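Local coordinates for seryl-tRNA synthetase (PDB 2DQ0), which attaches serine to tRNA(Ser), and probably also to tRNA(Sec), at the expense of ATP, as a homodimeric class II aminoacyl-tRNA synthetase, at residues Pro159-Asp164 and Asp292-Phe297; Arg184-Leu189 and Val299-Lys304. One frame throughout, in Å; residues are numbered along the deposited sequence.

Contact 1: Pro159-Asp164 and Asp292-Phe297; sequences PKLHVD and DTKGIF. With SSA (5'-O-(N-(L-seryl)-sulfamoyl)adenosine), chain G; SO4 (sulfate ion), chain D.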
loop_
_atom_site.group_PDB
_atom_site.type_symbol
_atom_site.label_atom_id
_atom_site.label_comp_id
_atom_site.label_asym_id
_atom_site.label_seq_id
_atom_site.Cartn_x
_atom_site.Cartn_y
_atom_site.Cartn_z
ATOM N N PRO A 159 -2.787 3.137 35.031
ATOM C CA PRO A 159 -2.272 2.514 33.802
ATOM C C PRO A 159 -2.107 3.547 32.679
ATOM O O PRO A 159 -2.948 4.432 32.511
ATOM C CB PRO A 159 -3.327 1.459 33.486
ATOM C CG PRO A 159 -4.598 2.076 34.037
ATOM C CD PRO A 159 -4.134 2.639 35.363
ATOM N N LYS A 160 -1.020 3.430 31.919
ATOM C CA LYS A 160 -0.727 4.367 30.840
ATOM C C LYS A 160 -1.442 4.108 29.505
ATOM O O LYS A 160 -1.932 3.005 29.226
ATOM C CB LYS A 160 0.791 4.418 30.605
ATOM C CG LYS A 160 1.609 4.737 31.859
ATOM C CD LYS A 160 3.082 5.062 31.550
ATOM C CE LYS A 160 3.906 5.353 32.818
ATOM N NZ LYS A 160 4.279 4.127 33.645
ATOM N N LEU A 161 -1.502 5.152 28.689
ATOM C CA LEU A 161 -2.113 5.072 27.367
ATOM C C LEU A 161 -1.107 4.418 26.436
ATOM O O LEU A 161 0.117 4.570 26.617
ATOM C CB LEU A 161 -2.429 6.459 26.864
ATOM C CG LEU A 161 -3.684 6.991 27.536
ATOM C CD1 LEU A 161 -3.826 8.466 27.144
ATOM C CD2 LEU A 161 -4.911 6.141 27.126
ATOM N N HIS A 162 -1.610 3.709 25.429
ATOM C CA HIS A 162 -0.700 3.011 24.526
ATOM C C HIS A 162 0.342 3.928 23.874
ATOM O O HIS A 162 1.511 3.536 23.699
ATOM C CB HIS A 162 -1.486 2.231 23.458
ATOM C CG HIS A 162 -1.728 2.999 22.200
ATOM N ND1 HIS A 162 -2.792 3.858 22.046
ATOM C CD2 HIS A 162 -1.053 3.019 21.028
ATOM C CE1 HIS A 162 -2.766 4.370 20.831
ATOM N NE2 HIS A 162 -1.721 3.877 20.194
ATOM N N VAL A 163 -0.072 5.152 23.542
ATOM C CA VAL A 163 0.826 6.104 22.917
ATOM C C VAL A 163 2.024 6.332 23.831
ATOM O O VAL A 163 3.171 6.266 23.408
ATOM C CB VAL A 163 0.135 7.448 22.677
ATOM C CG1 VAL A 163 0.930 8.251 21.672
ATOM C CG2 VAL A 163 -1.304 7.226 22.204
ATOM N N ASP A 164 1.763 6.582 25.104
ATOM C CA ASP A 164 2.861 6.810 26.017
ATOM C C ASP A 164 3.747 5.590 26.166
ATOM O O ASP A 164 4.966 5.716 26.283
ATOM C CB ASP A 164 2.320 7.300 27.360
ATOM C CG ASP A 164 1.692 8.687 27.237
ATOM O OD1 ASP A 164 2.431 9.624 26.827
ATOM O OD2 ASP A 164 0.476 8.845 27.519
ATOM N N ASP A 292 -9.051 12.083 19.314
ATOM C CA ASP A 292 -8.468 11.910 20.656
ATOM C C ASP A 292 -7.244 10.978 20.842
ATOM O O ASP A 292 -6.169 11.461 21.210
ATOM C CB ASP A 292 -9.564 11.519 21.652
ATOM C CG ASP A 292 -9.730 12.548 22.760
ATOM O OD1 ASP A 292 -9.957 13.736 22.444
ATOM O OD2 ASP A 292 -9.631 12.173 23.948
ATOM N N THR A 293 -7.387 9.666 20.630
ATOM C CA THR A 293 -6.238 8.752 20.785
ATOM C C THR A 293 -5.221 9.124 19.704
ATOM O O THR A 293 -5.523 8.998 18.515
ATOM C CB THR A 293 -6.648 7.279 20.609
ATOM O OG1 THR A 293 -7.733 6.967 21.491
ATOM C CG2 THR A 293 -5.476 6.376 20.934
ATOM N N LYS A 294 -4.021 9.551 20.117
ATOM C CA LYS A 294 -2.978 10.041 19.190
ATOM C C LYS A 294 -1.858 9.150 18.647
ATOM O O LYS A 294 -0.909 9.653 18.026
ATOM C CB LYS A 294 -2.333 11.307 19.780
ATOM C CG LYS A 294 -2.853 11.702 21.155
ATOM C CD LYS A 294 -2.557 10.644 22.216
ATOM C CE LYS A 294 -3.412 10.869 23.464
ATOM N NZ LYS A 294 -3.213 9.819 24.494
ATOM N N GLY A 295 -1.965 7.845 18.847
ATOM C CA GLY A 295 -0.931 6.958 18.350
ATOM C C GLY A 295 -1.278 6.112 17.133
ATOM O O GLY A 295 -1.323 6.607 16.015
ATOM N N ILE A 296 -1.522 4.824 17.347
ATOM C CA ILE A 296 -1.832 3.927 16.244
ATOM C C ILE A 296 -3.204 3.286 16.338
ATOM O O ILE A 296 -3.448 2.200 15.799
ATOM C CB ILE A 296 -0.781 2.815 16.133
ATOM C CG1 ILE A 296 -0.773 1.958 17.402
ATOM C CG2 ILE A 296 0.568 3.417 15.866
ATOM C CD1 ILE A 296 0.287 0.820 17.391
ATOM N N PHE A 297 -4.106 3.966 17.028
ATOM C CA PHE A 297 -5.456 3.461 17.177
ATOM C C PHE A 297 -6.290 3.729 15.921
ATOM O O PHE A 297 -7.059 2.882 15.479
ATOM C CB PHE A 297 -6.132 4.137 18.358
ATOM C CG PHE A 297 -7.486 3.604 18.639
ATOM C CD1 PHE A 297 -7.640 2.352 19.254
ATOM C CD2 PHE A 297 -8.625 4.305 18.230
ATOM C CE1 PHE A 297 -8.914 1.798 19.454
ATOM C CE2 PHE A 297 -9.914 3.758 18.428
ATOM C CZ PHE A 297 -10.048 2.494 19.044
HETATM N N10 SSA G . -13.540 -6.031 6.469
HETATM C CA SSA G . -14.120 -5.685 7.779
HETATM C CB SSA G . -13.819 -6.745 8.803
HETATM O OG SSA G . -12.443 -6.743 9.201
HETATM C C9 SSA G . -13.613 -4.360 8.334
HETATM O O9 SSA G . -12.705 -3.747 7.780
HETATM N N8 SSA G . -14.219 -3.896 9.434
HETATM S S1 SSA G . -13.718 -2.532 10.122
HETATM O O1S SSA G . -13.934 -1.494 9.125
HETATM O O2S SSA G . -14.394 -2.463 11.412
HETATM O "O5'" SSA G . -12.178 -2.753 10.317
HETATM C "C5'" SSA G . -11.728 -3.860 11.075
HETATM C "C4'" SSA G . -10.814 -3.441 12.183
HETATM O "O4'" SSA G . -9.634 -2.803 11.657
HETATM C "C3'" SSA G . -11.332 -2.450 13.206
HETATM O "O3'" SSA G . -12.177 -3.110 14.126
HETATM C "C2'" SSA G . -10.019 -2.058 13.859
HETATM O "O2'" SSA G . -9.468 -3.048 14.694
HETATM C "C1'" SSA G . -9.136 -1.880 12.616
HETATM N N9 SSA G . -9.218 -0.556 12.008
HETATM C C8 SSA G . -10.217 -0.011 11.217
HETATM N N7 SSA G . -9.973 1.217 10.836
HETATM C C5 SSA G . -8.739 1.506 11.412
HETATM C C6 SSA G . -7.923 2.668 11.401
HETATM N N6 SSA G . -8.254 3.784 10.759
HETATM N N1 SSA G . -6.730 2.624 12.072
HETATM C C2 SSA G . -6.394 1.483 12.714
HETATM N N3 SSA G . -7.088 0.325 12.798
HETATM C C4 SSA G . -8.262 0.413 12.132
HETATM S S SO4 D . -11.182 8.561 19.679
HETATM O O1 SO4 D . -10.100 8.358 18.693
HETATM O O2 SO4 D . -10.651 8.268 21.024
HETATM O O3 SO4 D . -11.683 9.952 19.642
HETATM O O4 SO4 D . -12.294 7.652 19.353
#

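Contact 2: Arg184-Leu189 and Val299-Lys304; sequences RFYYLL and VHQFHK. With SSA (5'-O-(N-(L-seryl)-sulfamoyl)adenosine), chain G; SO4 (sulfate ion), chain C.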
loop_
_atom_site.group_PDB
_atom_site.type_symbol
_atom_site.label_atom_id
_atom_site.label_comp_id
_atom_site.label_asym_id
_atom_site.label_seq_id
_atom_site.Cartn_x
_atom_site.Cartn_y
_atom_site.Cartn_z
ATOM N N ARG A 184 -1.401 11.234 11.576
ATOM C CA ARG A 184 -1.963 9.889 11.604
ATOM C C ARG A 184 -1.249 8.829 10.734
ATOM O O ARG A 184 -1.849 7.853 10.298
ATOM C CB ARG A 184 -3.468 9.954 11.334
ATOM C CG ARG A 184 -4.179 10.788 12.421
ATOM C CD ARG A 184 -5.708 10.615 12.523
ATOM N NE ARG A 184 -6.368 11.119 11.338
ATOM C CZ ARG A 184 -7.665 10.998 11.092
ATOM N NH1 ARG A 184 -8.166 11.496 9.961
ATOM N NH2 ARG A 184 -8.452 10.381 11.974
ATOM N N PHE A 185 0.039 9.070 10.491
ATOM C CA PHE A 185 0.950 8.140 9.826
ATOM C C PHE A 185 2.013 7.917 10.914
ATOM O O PHE A 185 2.080 8.671 11.870
ATOM C CB PHE A 185 1.624 8.759 8.609
ATOM C CG PHE A 185 0.826 8.642 7.357
ATOM C CD1 PHE A 185 0.099 9.719 6.876
ATOM C CD2 PHE A 185 0.795 7.443 6.658
ATOM C CE1 PHE A 185 -0.639 9.604 5.716
ATOM C CE2 PHE A 185 0.057 7.323 5.495
ATOM C CZ PHE A 185 -0.664 8.407 5.018
ATOM N N TYR A 186 2.856 6.913 10.783
ATOM C CA TYR A 186 3.860 6.678 11.805
ATOM C C TYR A 186 5.002 5.782 11.320
ATOM O O TYR A 186 4.883 5.136 10.279
ATOM C CB TYR A 186 3.203 5.959 12.964
ATOM C CG TYR A 186 2.470 4.746 12.472
ATOM C CD1 TYR A 186 1.130 4.837 12.103
ATOM C CD2 TYR A 186 3.135 3.532 12.257
ATOM C CE1 TYR A 186 0.469 3.767 11.530
ATOM C CE2 TYR A 186 2.471 2.433 11.677
ATOM C CZ TYR A 186 1.133 2.566 11.320
ATOM O OH TYR A 186 0.423 1.517 10.782
ATOM N N TYR A 187 6.108 5.775 12.073
ATOM C CA TYR A 187 7.209 4.852 11.813
ATOM C C TYR A 187 7.044 3.974 13.056
ATOM O O TYR A 187 6.871 4.487 14.167
ATOM C CB TYR A 187 8.621 5.480 11.883
ATOM C CG TYR A 187 9.047 6.316 10.704
ATOM C CD1 TYR A 187 8.663 7.658 10.605
ATOM C CD2 TYR A 187 9.829 5.769 9.679
ATOM C CE1 TYR A 187 9.037 8.427 9.530
ATOM C CE2 TYR A 187 10.215 6.540 8.588
ATOM C CZ TYR A 187 9.813 7.869 8.523
ATOM O OH TYR A 187 10.186 8.661 7.469
ATOM N N LEU A 188 7.055 2.662 12.869
ATOM C CA LEU A 188 6.965 1.733 13.983
ATOM C C LEU A 188 8.412 1.180 14.108
ATOM O O LEU A 188 9.088 0.920 13.092
ATOM C CB LEU A 188 5.964 0.648 13.640
ATOM C CG LEU A 188 4.777 0.380 14.553
ATOM C CD1 LEU A 188 4.043 1.666 14.965
ATOM C CD2 LEU A 188 3.861 -0.557 13.795
ATOM N N LEU A 189 8.890 1.031 15.343
ATOM C CA LEU A 189 10.264 0.594 15.584
ATOM C C LEU A 189 10.469 -0.614 16.489
ATOM O O LEU A 189 9.566 -1.038 17.219
ATOM C CB LEU A 189 11.072 1.755 16.175
ATOM C CG LEU A 189 10.961 3.129 15.509
ATOM C CD1 LEU A 189 11.407 4.195 16.491
ATOM C CD2 LEU A 189 11.817 3.193 14.249
ATOM N N VAL A 299 -5.389 5.337 12.322
ATOM C CA VAL A 299 -4.433 5.906 11.415
ATOM C C VAL A 299 -4.783 5.655 9.958
ATOM O O VAL A 299 -5.770 4.991 9.628
ATOM C CB VAL A 299 -3.076 5.309 11.707
ATOM C CG1 VAL A 299 -2.562 5.832 13.036
ATOM C CG2 VAL A 299 -3.209 3.769 11.781
ATOM N N HIS A 300 -3.951 6.185 9.084
ATOM C CA HIS A 300 -4.166 6.023 7.666
ATOM C C HIS A 300 -3.758 4.652 7.098
ATOM O O HIS A 300 -4.313 4.223 6.064
ATOM C CB HIS A 300 -3.456 7.153 6.925
ATOM C CG HIS A 300 -4.106 8.473 7.136
ATOM N ND1 HIS A 300 -5.446 8.678 6.880
ATOM C CD2 HIS A 300 -3.620 9.646 7.607
ATOM C CE1 HIS A 300 -5.756 9.924 7.184
ATOM N NE2 HIS A 300 -4.666 10.531 7.625
ATOM N N GLN A 301 -2.787 3.991 7.739
ATOM C CA GLN A 301 -2.360 2.668 7.291
ATOM C C GLN A 301 -2.156 1.726 8.465
ATOM O O GLN A 301 -1.626 2.114 9.510
ATOM C CB GLN A 301 -1.061 2.728 6.452
ATOM C CG GLN A 301 0.203 2.789 7.252
ATOM C CD GLN A 301 1.497 2.807 6.417
ATOM O OE1 GLN A 301 1.647 3.609 5.489
ATOM N NE2 GLN A 301 2.453 1.947 6.788
ATOM N N PHE A 302 -2.613 0.494 8.279
ATOM C CA PHE A 302 -2.468 -0.567 9.265
ATOM C C PHE A 302 -2.539 -1.927 8.586
ATOM O O PHE A 302 -3.036 -2.071 7.451
ATOM C CB PHE A 302 -3.541 -0.497 10.351
ATOM C CG PHE A 302 -4.947 -0.639 9.841
ATOM C CD1 PHE A 302 -5.632 0.458 9.327
ATOM C CD2 PHE A 302 -5.606 -1.863 9.915
ATOM C CE1 PHE A 302 -6.957 0.337 8.902
ATOM C CE2 PHE A 302 -6.935 -1.994 9.495
ATOM C CZ PHE A 302 -7.610 -0.893 8.989
ATOM N N HIS A 303 -2.037 -2.924 9.293
ATOM C CA HIS A 303 -2.019 -4.289 8.798
ATOM C C HIS A 303 -3.187 -5.067 9.389
ATOM O O HIS A 303 -3.525 -4.893 10.567
ATOM C CB HIS A 303 -0.696 -4.927 9.189
ATOM C CG HIS A 303 0.481 -4.297 8.526
ATOM N ND1 HIS A 303 1.754 -4.363 9.047
ATOM C CD2 HIS A 303 0.586 -3.619 7.355
ATOM C CE1 HIS A 303 2.593 -3.752 8.228
ATOM N NE2 HIS A 303 1.910 -3.291 7.193
ATOM N N LYS A 304 -3.812 -5.911 8.571
ATOM C CA LYS A 304 -4.934 -6.715 9.030
ATOM C C LYS A 304 -5.070 -8.092 8.389
ATOM O O LYS A 304 -5.031 -8.240 7.177
ATOM C CB LYS A 304 -6.240 -5.946 8.846
ATOM C CG LYS A 304 -7.449 -6.675 9.393
ATOM C CD LYS A 304 -8.680 -5.762 9.456
ATOM C CE LYS A 304 -8.988 -5.138 8.089
ATOM N NZ LYS A 304 -9.203 -6.169 7.021
HETATM N N10 SSA G . -13.540 -6.031 6.469
HETATM C CA SSA G . -14.120 -5.685 7.779
HETATM C CB SSA G . -13.819 -6.745 8.803
HETATM O OG SSA G . -12.443 -6.743 9.201
HETATM C C9 SSA G . -13.613 -4.360 8.334
HETATM O O9 SSA G . -12.705 -3.747 7.780
HETATM N N8 SSA G . -14.219 -3.896 9.434
HETATM S S1 SSA G . -13.718 -2.532 10.122
HETATM O O1S SSA G . -13.934 -1.494 9.125
HETATM O O2S SSA G . -14.394 -2.463 11.412
HETATM O "O5'" SSA G . -12.178 -2.753 10.317
HETATM C "C5'" SSA G . -11.728 -3.860 11.075
HETATM C "C4'" SSA G . -10.814 -3.441 12.183
HETATM O "O4'" SSA G . -9.634 -2.803 11.657
HETATM C "C3'" SSA G . -11.332 -2.450 13.206
HETATM O "O3'" SSA G . -12.177 -3.110 14.126
HETATM C "C2'" SSA G . -10.019 -2.058 13.859
HETATM O "O2'" SSA G . -9.468 -3.048 14.694
HETATM C "C1'" SSA G . -9.136 -1.880 12.616
HETATM N N9 SSA G . -9.218 -0.556 12.008
HETATM C C8 SSA G . -10.217 -0.011 11.217
HETATM N N7 SSA G . -9.973 1.217 10.836
HETATM C C5 SSA G . -8.739 1.506 11.412
HETATM C C6 SSA G . -7.923 2.668 11.401
HETATM N N6 SSA G . -8.254 3.784 10.759
HETATM N N1 SSA G . -6.730 2.624 12.072
HETATM C C2 SSA G . -6.394 1.483 12.714
HETATM N N3 SSA G . -7.088 0.325 12.798
HETATM C C4 SSA G . -8.262 0.413 12.132
HETATM S S SO4 C . -5.575 13.853 8.744
HETATM O O1 SO4 C . -4.732 14.243 7.598
HETATM O O2 SO4 C . -4.920 12.750 9.461
HETATM O O3 SO4 C . -5.739 14.999 9.661
HETATM O O4 SO4 C . -6.900 13.422 8.254
#

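Contact 1: Pro159-Asp164 and Asp292-Phe297
The H162 imidazole presents its edge to the loop 292-297: the backbone N of I296 and the methyl CG2 of T293 both lie at the ring's rim, near its plane. One face is covered by the neighbouring V163, whose CG2 sits 3.4 Å above the plane of the H162 ring, displaced toward the rim. The loop belongs to motif 2 of the class II synthetase fold, the hairpin between strands 273-282 and 301-311, and it meets the start of helix 162-168, where L161 is the N-cap.

One hydrogen bond joins the two pieces. I296 N donates to H162 NE2 at 3.0 Å, nearly straight (171°) and 2° out of the imidazole plane. Since NE2 accepts here, the ring is probably neutral, with its proton on ND1. I296 CG1 lies 3.5 Å from the same H162 NE2, while T293 CG2, anti to its backbone N, as modelled in a poorly ordered residue, reaches H162 CE1 at 3.4 Å, the two side chains crossing at about a right angle. The backbone of G295 passes beside H162 and V163.

Behind the contact stands helix 410-420: V415 packs against H162 and I296, and E419 accepts a bond from H162 N. At the loop's far end, the F297 carbonyl faces the adenine edge of the seryl-adenylate analogue and also receives R412 NE, while T293 OG1 bonds a sulfate, probably from the crystallisation liquor. On the outer side, the K294 chain crosses V163 at about a right angle, its CD 3.6 Å from V163 CG2.

Contact 2: Arg184-Leu189 and Val299-Lys304
H300 leaves its backbone toward F185 and R184. CB lies over the face of the F185 ring, a CH-pi contact 3.9 Å from the centroid and 21° off the ring normal. With CG anti to the carbonyl carbon (chi1 -70°), CG and CD2 continue obliquely alongside the phenyl ring, CD2 coming 3.5 Å from F185 CE1; the rings are inclined at 41°. ND1 bonds the carbonyl of R283, CE1 lies 3.7 Å from O2 of a sulfate, probably from the crystallisation liquor, and NE2 reaches that O2 at 2.9 Å. R184 NE binds the same O2, and R184 NH1 donates to sulfate O4 and to the carbonyl O of E285.

At backbone level H300 N donates to R184 O at 2.9 Å. One residue earlier, just ahead of strand 301-311 of motif 2, V299 reads the adenine: its N donates to SSA N1 at 3.0 Å and its O accepts from N6, while F302 lays a ring face against the base near C4. The Y186 hydroxyl donates to Q301 O, with V299 CG2 at the edge of the tyrosine ring. The Q301 amide bonds Y219 and P217 of the second subunit, and L188 and L189 extend a beta ladder into that subunit.

With a carbonyl at ND1 and a sulfate at NE2, H300 would have to donate from both nitrogens, consistent, at least in this crystal, with a protonated imidazole that shares the anion with R184.

Both contacts fasten the same motif 2 hairpin, one at its loop and the other where strand 301-311 begins. Contact 1 is partly buried, with a lysine at its outer side, and sets the loop against the N-terminal end of a short helix through a single imidazole-to-backbone bond and methyl packing. Contact 2 is buried, reaches the second subunit, and relies on aromatic rings, backbone carbonyls and a pair of basic side chains around a sulfate. They adjoin where I296 CG2 packs on L188 CD1 at 4.0 Å and against Y186. The two also border one ligand: 292-297 touches the adenine at C2, whereas 299-304 hydrogen-bonds to it and lays a phenyl face over it.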